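Local coordinates for protein farnesyl pyrophosphate synthetase (Staphylococcus aureus, PDB 5H9D) that probably catalyses the magnesium-dependent prenyl chain elongation that yields heptaprenyl diphosphate, at residues Q156-Y161 with I234-L240; L4-E9 with I49-Q53; H34-G40 with R91-I97; I173-E178 with L194-H199. One frame throughout, in Å; residues are numbered along the deposited sequence.

Contact 1: Q156-Y161 with I234-L240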
loop_
_atom_site.group_PDB
_atom_site.type_symbol
_atom_site.label_atom_id
_atom_site.label_comp_id
_atom_site.label_asym_id
_atom_site.label_seq_id
_atom_site.Cartn_x
_atom_site.Cartn_y
_atom_site.Cartn_z
ATOM N N GLN A 156 -24.081 8.439 3.325
ATOM C CA GLN A 156 -23.597 7.115 3.090
ATOM C C GLN A 156 -24.265 6.085 4.014
ATOM O O GLN A 156 -24.728 6.409 5.108
ATOM C CB GLN A 156 -22.087 7.119 3.242
ATOM C CG GLN A 156 -21.631 7.049 4.660
ATOM C CD GLN A 156 -20.561 6.000 4.837
ATOM O OE1 GLN A 156 -20.374 5.124 3.974
ATOM N NE2 GLN A 156 -19.853 6.068 5.962
ATOM N N THR A 157 -24.303 4.837 3.561
ATOM C CA THR A 157 -24.931 3.757 4.309
ATOM C C THR A 157 -23.964 2.814 5.096
ATOM O O THR A 157 -22.755 2.718 4.806
ATOM C CB THR A 157 -25.810 2.934 3.340
ATOM O OG1 THR A 157 -26.892 2.334 4.062
ATOM C CG2 THR A 157 -24.982 1.854 2.643
ATOM N N ILE A 158 -24.501 2.135 6.107
ATOM C CA ILE A 158 -23.692 1.219 6.895
ATOM C C ILE A 158 -23.123 0.083 6.051
ATOM O O ILE A 158 -21.930 -0.209 6.118
ATOM C CB ILE A 158 -24.487 0.645 8.080
ATOM C CG1 ILE A 158 -24.553 1.705 9.184
ATOM C CG2 ILE A 158 -23.828 -0.620 8.590
ATOM C CD1 ILE A 158 -25.189 1.250 10.436
ATOM N N ILE A 159 -23.968 -0.555 5.254
ATOM C CA ILE A 159 -23.518 -1.639 4.396
ATOM C C ILE A 159 -22.318 -1.122 3.591
ATOM O O ILE A 159 -21.414 -1.880 3.208
ATOM C CB ILE A 159 -24.678 -2.089 3.441
ATOM C CG1 ILE A 159 -24.649 -3.606 3.226
ATOM C CG2 ILE A 159 -24.604 -1.353 2.121
ATOM C CD1 ILE A 159 -23.547 -4.083 2.361
ATOM N N ASN A 160 -22.293 0.186 3.370
ATOM C CA ASN A 160 -21.223 0.797 2.596
ATOM C C ASN A 160 -19.987 1.155 3.456
ATOM O O ASN A 160 -18.870 1.260 2.942
ATOM C CB ASN A 160 -21.789 2.028 1.879
ATOM C CG ASN A 160 -20.814 2.636 0.894
ATOM O OD1 ASN A 160 -20.498 2.039 -0.153
ATOM N ND2 ASN A 160 -20.329 3.842 1.220
ATOM N N TYR A 161 -20.187 1.350 4.760
ATOM C CA TYR A 161 -19.068 1.660 5.644
ATOM C C TYR A 161 -18.291 0.373 5.847
ATOM O O TYR A 161 -17.076 0.391 5.927
ATOM C CB TYR A 161 -19.556 2.232 6.988
ATOM C CG TYR A 161 -18.615 1.972 8.139
ATOM C CD1 TYR A 161 -18.584 0.708 8.758
ATOM C CD2 TYR A 161 -17.682 2.929 8.547
ATOM C CE1 TYR A 161 -17.660 0.398 9.720
ATOM C CE2 TYR A 161 -16.732 2.634 9.528
ATOM C CZ TYR A 161 -16.727 1.353 10.102
ATOM O OH TYR A 161 -15.760 0.967 11.016
ATOM N N ILE A 234 -17.007 9.442 8.335
ATOM C CA ILE A 234 -18.215 9.041 9.043
ATOM C C ILE A 234 -18.137 7.537 9.324
ATOM O O ILE A 234 -18.485 6.726 8.484
ATOM C CB ILE A 234 -19.424 9.332 8.190
ATOM C CG1 ILE A 234 -19.306 10.749 7.628
ATOM C CG2 ILE A 234 -20.671 9.144 8.987
ATOM C CD1 ILE A 234 -19.155 11.824 8.667
ATOM N N THR A 235 -17.700 7.181 10.529
ATOM C CA THR A 235 -17.500 5.799 10.902
ATOM C C THR A 235 -18.675 5.174 11.648
ATOM O O THR A 235 -19.600 5.879 12.049
ATOM C CB THR A 235 -16.206 5.693 11.708
ATOM O OG1 THR A 235 -16.357 6.400 12.945
ATOM C CG2 THR A 235 -15.040 6.344 10.924
ATOM N N LEU A 236 -18.628 3.854 11.836
ATOM C CA LEU A 236 -19.722 3.133 12.469
ATOM C C LEU A 236 -20.423 3.836 13.645
ATOM O O LEU A 236 -21.649 3.980 13.638
ATOM C CB LEU A 236 -19.270 1.714 12.874
ATOM C CG LEU A 236 -20.417 0.776 13.288
ATOM C CD1 LEU A 236 -21.396 0.747 12.149
ATOM C CD2 LEU A 236 -19.957 -0.619 13.621
ATOM N N PRO A 237 -19.671 4.280 14.664
ATOM C CA PRO A 237 -20.359 4.951 15.779
ATOM C C PRO A 237 -21.305 6.046 15.270
ATOM O O PRO A 237 -22.489 6.085 15.609
ATOM C CB PRO A 237 -19.218 5.544 16.584
ATOM C CG PRO A 237 -18.079 4.632 16.267
ATOM C CD PRO A 237 -18.218 4.379 14.815
ATOM N N ILE A 238 -20.765 6.908 14.413
ATOM C CA ILE A 238 -21.518 8.021 13.859
ATOM C C ILE A 238 -22.676 7.654 12.943
ATOM O O ILE A 238 -23.615 8.424 12.818
ATOM C CB ILE A 238 -20.574 8.998 13.157
ATOM C CG1 ILE A 238 -19.373 9.282 14.081
ATOM C CG2 ILE A 238 -21.305 10.297 12.878
ATOM C CD1 ILE A 238 -18.383 10.287 13.563
ATOM N N LEU A 239 -22.621 6.485 12.313
ATOM C CA LEU A 239 -23.700 6.040 11.429
ATOM C C LEU A 239 -24.855 5.538 12.283
ATOM O O LEU A 239 -26.023 5.687 11.918
ATOM C CB LEU A 239 -23.216 4.908 10.516
ATOM C CG LEU A 239 -22.267 5.380 9.417
ATOM C CD1 LEU A 239 -21.367 4.255 8.903
ATOM C CD2 LEU A 239 -23.103 5.948 8.297
ATOM N N LEU A 240 -24.505 4.943 13.423
ATOM C CA LEU A 240 -25.481 4.398 14.340
ATOM C C LEU A 240 -26.258 5.495 15.028
ATOM O O LEU A 240 -27.473 5.447 15.100
ATOM C CB LEU A 240 -24.799 3.501 15.375
ATOM C CG LEU A 240 -24.151 2.250 14.778
ATOM C CD1 LEU A 240 -23.602 1.383 15.858
ATOM C CD2 LEU A 240 -25.167 1.476 13.979
#
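Tyr161 and Ile158, in the first turn of helix 158-183, and Gln156 just before it pack against the first turn of helix 236-243 and the residues leading into it. CB of Leu236 stands over the Tyr161 ring face, 4.1 Å from the ring centroid and 26° off the normal, a CH-pi contact, while the backbone N of Leu236 lies over the ring nearer its rim. With CG on the far side from the backbone N (chi1 153°), the ring extends across to Thr235 and Leu236.

The aliphatic contacts centre on Leu239. It points between Ile158 and Tyr161: Leu239 CB meets Ile158 CG1 at 3.7 Å, and its methyl CD1 lies obliquely against the base of the Tyr161 ring. Ile158 reaches further with CD1, which comes within 3.6 Å of Leu240 CD2.

The polar groups have partners of their own. Gln156 OE1 accepts from Asn160 ND2 at 3.0 Å in the carbonyl plane, which orients the amide, and Ile234 O is bonded by Arg164. The Tyr161 hydroxyl bonds Asp210, which belongs to the second aspartate-rich DDxxD motif. Apolar packing thus joins the helix starts, and the phenol reaches a motif that in this family binds magnesium.

Contact 2: L4-E9 with I49-Q53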
loop_
_atom_site.group_PDB
_atom_site.type_symbol
_atom_site.label_atom_id
_atom_site.label_comp_id
_atom_site.label_asym_id
_atom_site.label_seq_id
_atom_site.Cartn_x
_atom_site.Cartn_y
_atom_site.Cartn_z
ATOM N N LEU A 4 6.475 -22.990 19.721
ATOM C CA LEU A 4 6.472 -21.704 19.062
ATOM C C LEU A 4 6.286 -20.594 20.089
ATOM O O LEU A 4 5.330 -20.613 20.865
ATOM C CB LEU A 4 5.325 -21.667 18.048
ATOM C CG LEU A 4 5.385 -20.725 16.855
ATOM C CD1 LEU A 4 6.478 -21.131 15.913
ATOM C CD2 LEU A 4 4.066 -20.789 16.138
ATOM N N ASN A 5 7.220 -19.646 20.108
ATOM C CA ASN A 5 7.131 -18.489 20.988
ATOM C C ASN A 5 6.880 -17.330 20.027
ATOM O O ASN A 5 7.622 -17.127 19.065
ATOM C CB ASN A 5 8.428 -18.282 21.761
ATOM C CG ASN A 5 8.357 -17.106 22.712
ATOM O OD1 ASN A 5 8.359 -15.945 22.285
ATOM N ND2 ASN A 5 8.277 -17.394 24.011
ATOM N N MET A 6 5.806 -16.593 20.274
ATOM C CA MET A 6 5.443 -15.488 19.413
ATOM C C MET A 6 6.527 -14.431 19.504
ATOM O O MET A 6 7.129 -14.058 18.501
ATOM C CB MET A 6 4.095 -14.913 19.844
ATOM C CG MET A 6 3.316 -14.229 18.721
ATOM S SD MET A 6 2.155 -15.298 17.872
ATOM C CE MET A 6 3.219 -16.523 17.320
ATOM N N ASN A 7 6.790 -13.960 20.717
ATOM C CA ASN A 7 7.812 -12.943 20.934
ATOM C C ASN A 7 9.061 -13.263 20.137
ATOM O O ASN A 7 9.584 -12.430 19.417
ATOM C CB ASN A 7 8.167 -12.870 22.417
ATOM C CG ASN A 7 7.207 -12.013 23.201
ATOM O OD1 ASN A 7 6.080 -11.772 22.763
ATOM N ND2 ASN A 7 7.640 -11.554 24.375
ATOM N N ASN A 8 9.532 -14.483 20.284
ATOM C CA ASN A 8 10.715 -14.927 19.597
ATOM C C ASN A 8 10.476 -14.887 18.099
ATOM O O ASN A 8 11.362 -14.502 17.338
ATOM C CB ASN A 8 11.080 -16.348 20.067
ATOM C CG ASN A 8 12.247 -16.962 19.285
ATOM O OD1 ASN A 8 13.373 -16.453 19.314
ATOM N ND2 ASN A 8 11.977 -18.063 18.580
ATOM N N GLU A 9 9.279 -15.264 17.661
ATOM C CA GLU A 9 9.014 -15.269 16.224
ATOM C C GLU A 9 9.019 -13.888 15.631
ATOM O O GLU A 9 9.548 -13.696 14.545
ATOM C CB GLU A 9 7.692 -15.950 15.890
ATOM C CG GLU A 9 7.662 -17.461 16.084
ATOM C CD GLU A 9 8.811 -18.181 15.413
ATOM O OE1 GLU A 9 9.789 -18.508 16.115
ATOM O OE2 GLU A 9 8.737 -18.420 14.193
ATOM N N ILE A 49 2.864 -15.888 10.569
ATOM C CA ILE A 49 3.563 -16.960 11.278
ATOM C C ILE A 49 2.476 -17.945 11.793
ATOM O O ILE A 49 2.414 -19.077 11.338
ATOM C CB ILE A 49 4.448 -16.388 12.476
ATOM C CG1 ILE A 49 5.870 -16.042 12.007
ATOM C CG2 ILE A 49 4.583 -17.409 13.609
ATOM C CD1 ILE A 49 5.988 -14.702 11.369
ATOM N N LEU A 50 1.607 -17.492 12.703
ATOM C CA LEU A 50 0.519 -18.312 13.277
ATOM C C LEU A 50 -0.325 -19.082 12.274
ATOM O O LEU A 50 -0.598 -20.254 12.484
ATOM C CB LEU A 50 -0.426 -17.464 14.131
ATOM C CG LEU A 50 -0.156 -17.516 15.627
ATOM C CD1 LEU A 50 -1.300 -16.868 16.340
ATOM C CD2 LEU A 50 0.001 -18.958 16.077
ATOM N N SER A 51 -0.748 -18.419 11.201
ATOM C CA SER A 51 -1.536 -19.064 10.154
ATOM C C SER A 51 -0.802 -20.224 9.498
ATOM O O SER A 51 -1.421 -21.059 8.864
ATOM C CB SER A 51 -1.897 -18.069 9.038
ATOM O OG SER A 51 -2.889 -17.156 9.451
ATOM N N SER A 52 0.512 -20.279 9.623
ATOM C CA SER A 52 1.234 -21.351 8.973
ATOM C C SER A 52 1.411 -22.608 9.799
ATOM O O SER A 52 1.793 -23.622 9.247
ATOM C CB SER A 52 2.599 -20.866 8.496
ATOM O OG SER A 52 3.499 -20.757 9.575
ATOM N N GLN A 53 1.134 -22.563 11.100
ATOM C CA GLN A 53 1.285 -23.749 11.963
ATOM C C GLN A 53 0.264 -24.895 11.719
ATOM O O GLN A 53 0.419 -25.995 12.258
ATOM C CB GLN A 53 1.217 -23.349 13.444
ATOM C CG GLN A 53 2.075 -22.156 13.822
ATOM C CD GLN A 53 3.547 -22.386 13.600
ATOM O OE1 GLN A 53 4.137 -23.316 14.155
ATOM N NE2 GLN A 53 4.155 -21.536 12.799
#
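Ile49 meets Met6 and Glu9 with its branch methyl CG2, which lies opposite the backbone N and is thereby directed at helix 6-20. Met6 CE comes to 4.1 Å from Ile49 CG2, and the aliphatic CG of Glu9 reaches the same Ile49 CG2 at 4.0 Å. The carboxylate of Glu9 is held from outside, its OE2 bonding the hydroxyls of Tyr65 and Thr60, so an acidic group is kept beside an apolar patch.

Leu50 follows, crossing Met6 at about a right angle. Bends at chi2 and chi3 fold the thioether back, so that Met6 CE lies 3.9 Å from Leu50 CG, with Met6 SD equally near Leu50 CG. This is helix-to-helix packing in the all-helical prenyl synthase fold, extended by the residue leading into helix 6-20 and the turn after helix 43-51: the predicted N-terminal coiled-coil region is laid against the end of helix 43-51, and Leu50 also faces Leu306, Leu307 and Leu310 of helix 302-315.

Past Leu50 the chain turns. Ile49 O receives Ser52 N at 2.8 Å and Ser52 OG at 2.7 Å, the hydroxyl on a lone pair in the carbonyl plane. Gln53 folds back so that its NE2 gives a weak bond to Ile49 O; the Gln53 side chain and Leu4 come from opposite directions, in a contact modelled too tightly to be trusted.

Contact 3: H34-G40 with R91-I97. With PO4 (phosphate ion), chain H.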
loop_
_atom_site.group_PDB
_atom_site.type_symbol
_atom_site.label_atom_id
_atom_site.label_comp_id
_atom_site.label_asym_id
_atom_site.label_seq_id
_atom_site.Cartn_x
_atom_site.Cartn_y
_atom_site.Cartn_z
ATOM N N HIS A 34 13.566 4.855 10.928
ATOM C CA HIS A 34 12.884 5.746 11.846
ATOM C C HIS A 34 11.490 5.164 12.118
ATOM O O HIS A 34 11.126 4.948 13.264
ATOM C CB HIS A 34 12.743 7.131 11.227
ATOM C CG HIS A 34 11.967 8.093 12.066
ATOM N ND1 HIS A 34 12.252 8.317 13.396
ATOM C CD2 HIS A 34 10.941 8.919 11.752
ATOM C CE1 HIS A 34 11.431 9.242 13.864
ATOM N NE2 HIS A 34 10.625 9.624 12.886
ATOM N N LEU A 35 10.725 4.911 11.051
ATOM C CA LEU A 35 9.383 4.334 11.153
ATOM C C LEU A 35 9.393 2.934 11.754
ATOM O O LEU A 35 8.631 2.626 12.665
ATOM C CB LEU A 35 8.742 4.264 9.776
ATOM C CG LEU A 35 7.336 3.662 9.659
ATOM C CD1 LEU A 35 6.326 4.536 10.408
ATOM C CD2 LEU A 35 6.945 3.554 8.193
ATOM N N LEU A 36 10.266 2.075 11.245
ATOM C CA LEU A 36 10.340 0.708 11.737
ATOM C C LEU A 36 10.556 0.576 13.248
ATOM O O LEU A 36 9.920 -0.230 13.915
ATOM C CB LEU A 36 11.449 -0.035 10.994
ATOM C CG LEU A 36 11.511 -1.493 11.412
ATOM C CD1 LEU A 36 10.285 -2.171 10.853
ATOM C CD2 LEU A 36 12.781 -2.141 10.933
ATOM N N SER A 37 11.470 1.379 13.768
ATOM C CA SER A 37 11.833 1.375 15.185
ATOM C C SER A 37 10.970 2.204 16.137
ATOM O O SER A 37 11.077 2.022 17.342
ATOM C CB SER A 37 13.274 1.847 15.324
ATOM O OG SER A 37 13.392 3.125 14.709
ATOM N N SER A 38 10.163 3.131 15.627
ATOM C CA SER A 38 9.320 3.921 16.512
ATOM C C SER A 38 8.226 2.945 16.895
ATOM O O SER A 38 7.430 3.178 17.798
ATOM C CB SER A 38 8.787 5.200 15.822
ATOM O OG SER A 38 8.014 4.948 14.667
ATOM N N GLY A 39 8.260 1.827 16.170
ATOM C CA GLY A 39 7.399 0.662 16.345
ATOM C C GLY A 39 5.905 0.552 16.541
ATOM O O GLY A 39 5.285 1.290 17.310
ATOM N N GLY A 40 5.341 -0.427 15.838
ATOM C CA GLY A 40 3.925 -0.734 15.917
ATOM C C GLY A 40 3.813 -2.182 16.378
ATOM O O GLY A 40 4.820 -2.805 16.669
ATOM N N ARG A 91 3.559 9.819 14.000
ATOM C CA ARG A 91 3.274 8.433 13.698
ATOM C C ARG A 91 4.037 7.637 14.722
ATOM O O ARG A 91 5.228 7.852 14.917
ATOM C CB ARG A 91 3.779 8.071 12.287
ATOM C CG ARG A 91 3.657 6.588 11.938
ATOM C CD ARG A 91 2.601 6.373 10.887
ATOM N NE ARG A 91 1.450 5.653 11.414
ATOM C CZ ARG A 91 0.235 5.672 10.869
ATOM N NH1 ARG A 91 0.007 6.383 9.768
ATOM N NH2 ARG A 91 -0.746 4.959 11.412
ATOM N N ARG A 92 3.355 6.712 15.377
ATOM C CA ARG A 92 3.992 5.879 16.397
ATOM C C ARG A 92 4.738 6.685 17.471
ATOM O O ARG A 92 5.671 6.179 18.089
ATOM C CB ARG A 92 4.935 4.852 15.725
ATOM C CG ARG A 92 4.209 3.758 14.936
ATOM C CD ARG A 92 5.148 2.925 14.091
ATOM N NE ARG A 92 4.399 1.924 13.321
ATOM C CZ ARG A 92 4.923 1.054 12.448
ATOM N NH1 ARG A 92 6.228 1.007 12.179
ATOM N NH2 ARG A 92 4.123 0.212 11.825
ATOM N N GLY A 93 4.329 7.934 17.691
ATOM C CA GLY A 93 4.967 8.755 18.710
ATOM C C GLY A 93 6.114 9.656 18.267
ATOM O O GLY A 93 6.624 10.463 19.061
ATOM N N LYS A 94 6.541 9.529 17.012
ATOM C CA LYS A 94 7.619 10.365 16.509
ATOM C C LYS A 94 7.118 11.043 15.233
ATOM O O LYS A 94 6.004 10.774 14.779
ATOM C CB LYS A 94 8.855 9.517 16.228
ATOM C CG LYS A 94 9.135 8.473 17.312
ATOM C CD LYS A 94 9.457 9.087 18.667
ATOM C CE LYS A 94 10.855 9.741 18.676
ATOM N NZ LYS A 94 10.951 11.034 17.865
ATOM N N LEU A 95 7.928 11.936 14.682
ATOM C CA LEU A 95 7.597 12.668 13.469
ATOM C C LEU A 95 7.378 11.784 12.242
ATOM O O LEU A 95 8.134 10.849 11.976
ATOM C CB LEU A 95 8.731 13.646 13.138
ATOM C CG LEU A 95 9.023 14.843 14.034
ATOM C CD1 LEU A 95 10.404 15.404 13.708
ATOM C CD2 LEU A 95 7.892 15.887 13.842
ATOM N N THR A 96 6.363 12.109 11.463
ATOM C CA THR A 96 6.113 11.333 10.263
ATOM C C THR A 96 7.262 11.711 9.346
ATOM O O THR A 96 7.867 12.761 9.542
ATOM C CB THR A 96 4.729 11.682 9.671
ATOM O OG1 THR A 96 4.622 13.090 9.454
ATOM C CG2 THR A 96 3.648 11.266 10.625
ATOM N N ILE A 97 7.586 10.870 8.371
ATOM C CA ILE A 97 8.708 11.156 7.488
ATOM C C ILE A 97 8.549 12.495 6.798
ATOM O O ILE A 97 9.466 13.303 6.763
ATOM C CB ILE A 97 8.906 10.042 6.422
ATOM C CG1 ILE A 97 8.966 8.681 7.102
ATOM C CG2 ILE A 97 10.209 10.261 5.638
ATOM C CD1 ILE A 97 10.017 8.594 8.112
HETATM P P PO4 H . 13.444 13.136 16.283
HETATM O O1 PO4 H . 14.418 12.055 16.580
HETATM O O2 PO4 H . 14.159 14.308 15.713
HETATM O O3 PO4 H . 12.442 12.642 15.304
HETATM O O4 PO4 H . 12.754 13.540 17.535
#
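His34 carries its ring out toward Leu95 because CG is trans to the backbone N (chi1 176°), while Arg92, extended from CG to NE, runs its guanidinium along the end of helix 26-38 to Leu35. The imidazole donates from NE2 to Leu95 O at 2.9 Å, on a lone pair and nearly in the ring plane, although the bond is bent (138° at the hydrogen). Ile97 CD1 lies at the same ring's edge, 3.8 Å from His34 CD2.

Arg92 NH1 bonds Leu35 O at 2.9 Å from above the carbonyl plane. Ser38 OG reaches the same Leu35 O from the opposite face at 3.1 Å, giving this carbonyl two side-chain donors. Gly40 N and Leu35 CD1 cover opposite faces of the guanidinium. Leu35 CD1 also touches Arg91 CG at 3.7 Å; the head of Arg91 is salt-bridged to Asp83.

Arg91 to Lys94 form a type I' turn closing a two-stranded antiparallel hairpin. Lys94 bends to a phosphate ion, its NZ bonding O4 weakly at 3.1 Å; a second phosphate, near Gly40, makes a long, weak ion pair with Arg92. Both probably come from the crystallisation liquor. The GGKR signature beside Arg92, the second arginine after the first aspartate-rich motif, resembles the isopentenyl diphosphate site of relatives, and the second phosphate is consistent with an anion pocket there.

Contact 4: I173-E178 with L194-H199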
loop_
_atom_site.group_PDB
_atom_site.type_symbol
_atom_site.label_atom_id
_atom_site.label_comp_id
_atom_site.label_asym_id
_atom_site.label_seq_id
_atom_site.Cartn_x
_atom_site.Cartn_y
_atom_site.Cartn_z
ATOM N N ILE A 173 -5.394 -8.398 6.421
ATOM C CA ILE A 173 -5.293 -9.293 7.569
ATOM C C ILE A 173 -5.718 -10.654 7.015
ATOM O O ILE A 173 -5.199 -11.709 7.379
ATOM C CB ILE A 173 -6.231 -8.861 8.679
ATOM C CG1 ILE A 173 -5.969 -7.392 9.040
ATOM C CG2 ILE A 173 -6.010 -9.710 9.881
ATOM C CD1 ILE A 173 -4.645 -7.141 9.762
ATOM N N GLN A 174 -6.661 -10.591 6.089
ATOM C CA GLN A 174 -7.180 -11.754 5.400
ATOM C C GLN A 174 -6.059 -12.402 4.585
ATOM O O GLN A 174 -5.904 -13.625 4.587
ATOM C CB GLN A 174 -8.273 -11.291 4.479
ATOM C CG GLN A 174 -9.126 -12.356 3.910
ATOM C CD GLN A 174 -10.137 -11.747 3.019
ATOM O OE1 GLN A 174 -10.765 -10.752 3.371
ATOM N NE2 GLN A 174 -10.301 -12.321 1.850
ATOM N N ILE A 175 -5.296 -11.573 3.870
ATOM C CA ILE A 175 -4.142 -12.057 3.081
ATOM C C ILE A 175 -3.053 -12.637 4.000
ATOM O O ILE A 175 -2.398 -13.619 3.652
ATOM C CB ILE A 175 -3.537 -10.921 2.262
ATOM C CG1 ILE A 175 -4.503 -10.565 1.152
ATOM C CG2 ILE A 175 -2.163 -11.284 1.742
ATOM C CD1 ILE A 175 -4.197 -9.232 0.548
ATOM N N SER A 176 -2.878 -12.040 5.174
ATOM C CA SER A 176 -1.869 -12.516 6.108
ATOM C C SER A 176 -2.207 -13.908 6.620
ATOM O O SER A 176 -1.320 -14.734 6.839
ATOM C CB SER A 176 -1.740 -11.577 7.306
ATOM O OG SER A 176 -1.575 -10.245 6.883
ATOM N N THR A 177 -3.483 -14.174 6.847
ATOM C CA THR A 177 -3.841 -15.491 7.345
ATOM C C THR A 177 -3.944 -16.531 6.228
ATOM O O THR A 177 -3.574 -17.686 6.442
ATOM C CB THR A 177 -5.149 -15.454 8.120
ATOM O OG1 THR A 177 -6.103 -14.686 7.380
ATOM C CG2 THR A 177 -4.935 -14.858 9.491
ATOM N N GLU A 178 -4.409 -16.112 5.046
ATOM C CA GLU A 178 -4.581 -17.010 3.893
ATOM C C GLU A 178 -3.259 -17.516 3.325
ATOM O O GLU A 178 -3.029 -18.740 3.227
ATOM C CB GLU A 178 -5.335 -16.302 2.776
ATOM C CG GLU A 178 -6.062 -17.236 1.831
ATOM C CD GLU A 178 -6.783 -16.492 0.713
ATOM O OE1 GLU A 178 -7.359 -15.394 0.968
ATOM O OE2 GLU A 178 -6.784 -17.017 -0.428
ATOM N N LEU A 194 -8.748 -20.165 7.600
ATOM C CA LEU A 194 -7.912 -19.057 8.026
ATOM C C LEU A 194 -8.173 -17.792 7.210
ATOM O O LEU A 194 -8.056 -16.681 7.729
ATOM C CB LEU A 194 -6.450 -19.490 8.005
ATOM C CG LEU A 194 -6.221 -20.506 9.139
ATOM C CD1 LEU A 194 -4.920 -21.271 8.933
ATOM C CD2 LEU A 194 -6.221 -19.784 10.463
ATOM N N LYS A 195 -8.554 -17.943 5.946
ATOM C CA LYS A 195 -8.890 -16.760 5.173
ATOM C C LYS A 195 -10.059 -16.065 5.908
ATOM O O LYS A 195 -10.005 -14.865 6.171
ATOM C CB LYS A 195 -9.309 -17.132 3.748
ATOM C CG LYS A 195 -9.618 -15.911 2.843
ATOM C CD LYS A 195 -10.899 -16.117 1.993
ATOM C CE LYS A 195 -10.725 -17.098 0.824
ATOM N NZ LYS A 195 -10.243 -16.453 -0.461
ATOM N N MET A 196 -11.101 -16.824 6.248
ATOM C CA MET A 196 -12.259 -16.277 6.969
ATOM C C MET A 196 -11.955 -15.776 8.397
ATOM O O MET A 196 -12.456 -14.710 8.789
ATOM C CB MET A 196 -13.421 -17.295 7.018
ATOM C CG MET A 196 -14.025 -17.572 5.651
ATOM S SD MET A 196 -15.404 -18.662 5.713
ATOM C CE MET A 196 -16.628 -17.483 5.778
ATOM N N ILE A 197 -11.152 -16.525 9.166
ATOM C CA ILE A 197 -10.792 -16.110 10.526
ATOM C C ILE A 197 -10.119 -14.732 10.465
ATOM O O ILE A 197 -10.496 -13.791 11.186
ATOM C CB ILE A 197 -9.788 -17.067 11.181
ATOM C CG1 ILE A 197 -10.454 -18.413 11.471
ATOM C CG2 ILE A 197 -9.236 -16.436 12.458
ATOM C CD1 ILE A 197 -9.547 -19.418 12.077
ATOM N N GLY A 198 -9.118 -14.637 9.591
ATOM C CA GLY A 198 -8.402 -13.389 9.417
ATOM C C GLY A 198 -9.295 -12.242 8.972
ATOM O O GLY A 198 -9.182 -11.127 9.470
ATOM N N HIS A 199 -10.184 -12.503 8.019
ATOM C CA HIS A 199 -11.071 -11.455 7.563
ATOM C C HIS A 199 -11.946 -10.918 8.692
ATOM O O HIS A 199 -12.118 -9.707 8.787
ATOM C CB HIS A 199 -11.928 -11.952 6.398
ATOM C CG HIS A 199 -13.101 -11.075 6.096
ATOM N ND1 HIS A 199 -14.291 -11.166 6.778
ATOM C CD2 HIS A 199 -13.246 -10.049 5.234
ATOM C CE1 HIS A 199 -15.120 -10.234 6.352
ATOM N NE2 HIS A 199 -14.507 -9.542 5.414
#
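Thr177 faces Leu194 and Gly198 across two nearly antiparallel helical segments, whose axes approach to 7.3 Å with 148° between their directions. Its hydroxyl has three possible acceptors: Leu194 O across the interface at 2.8 Å from Thr177 OG1, and Ile173 O and Gln174 O on its own helix. One proton cannot serve all of them, and its place is not settled. The acceptors do not depend on it, since each already takes a helical N-H: Gly198 N bonds Leu194 O, Thr177 N bonds Ile173 O, and Glu178 N bonds Gln174 O. A chi1 of 46° sets OG1 between the backbone N and the carbonyl carbon, where it can meet both helices.

Gly198, bearing no side chain, lies beneath this hydroxyl, its CA 3.3 Å from Thr177 OG1, which lets the backbones come close. Ile173 CG2 rests on Gly198 O.

Along one flank the side chains are polar. Gln174 runs beside His199, pointing the same way, with Gln174 OE1 at the ring edge, 3.2 Å from His199 CD2; the amide and ring planes are 70° apart. Lys195 lies next to Glu178 and curls over it, its NZ forming a weak salt bridge with Glu178 OE1 at 3.4 Å. The aliphatic part of Lys195 also packs against Gln174 CG.

The pair is flanked by other helices of the bundle: helix 127-150 meets Ile175 and Glu178, helix 43-51 covers Ser176 and Thr177, and helix 276-296 packs on Met196 and Ile197.

Along the chain, contacts 2 and 3 come first with alternating segments, interlocking the N-terminal helices 6-20, 26-38 and 43-51 with the turn after helix 62-85. Contact 4 follows, nested within the loop closed by contact 1, and both use helix 158-183: contact 1 its start, contact 4 a later part, with centres 24 Å apart. Contacts 2 and 4 touch through Ser51 and Leu194 or Thr177, their centres 15 Å apart. Contact 1 lies across the chain's centre from contact 2, 35 Å away. Contacts 1 and 3, 30 Å apart, adjoin the two aspartate-rich motifs of this helical fold, whereas contacts 2 and 4 join helices away from those motifs.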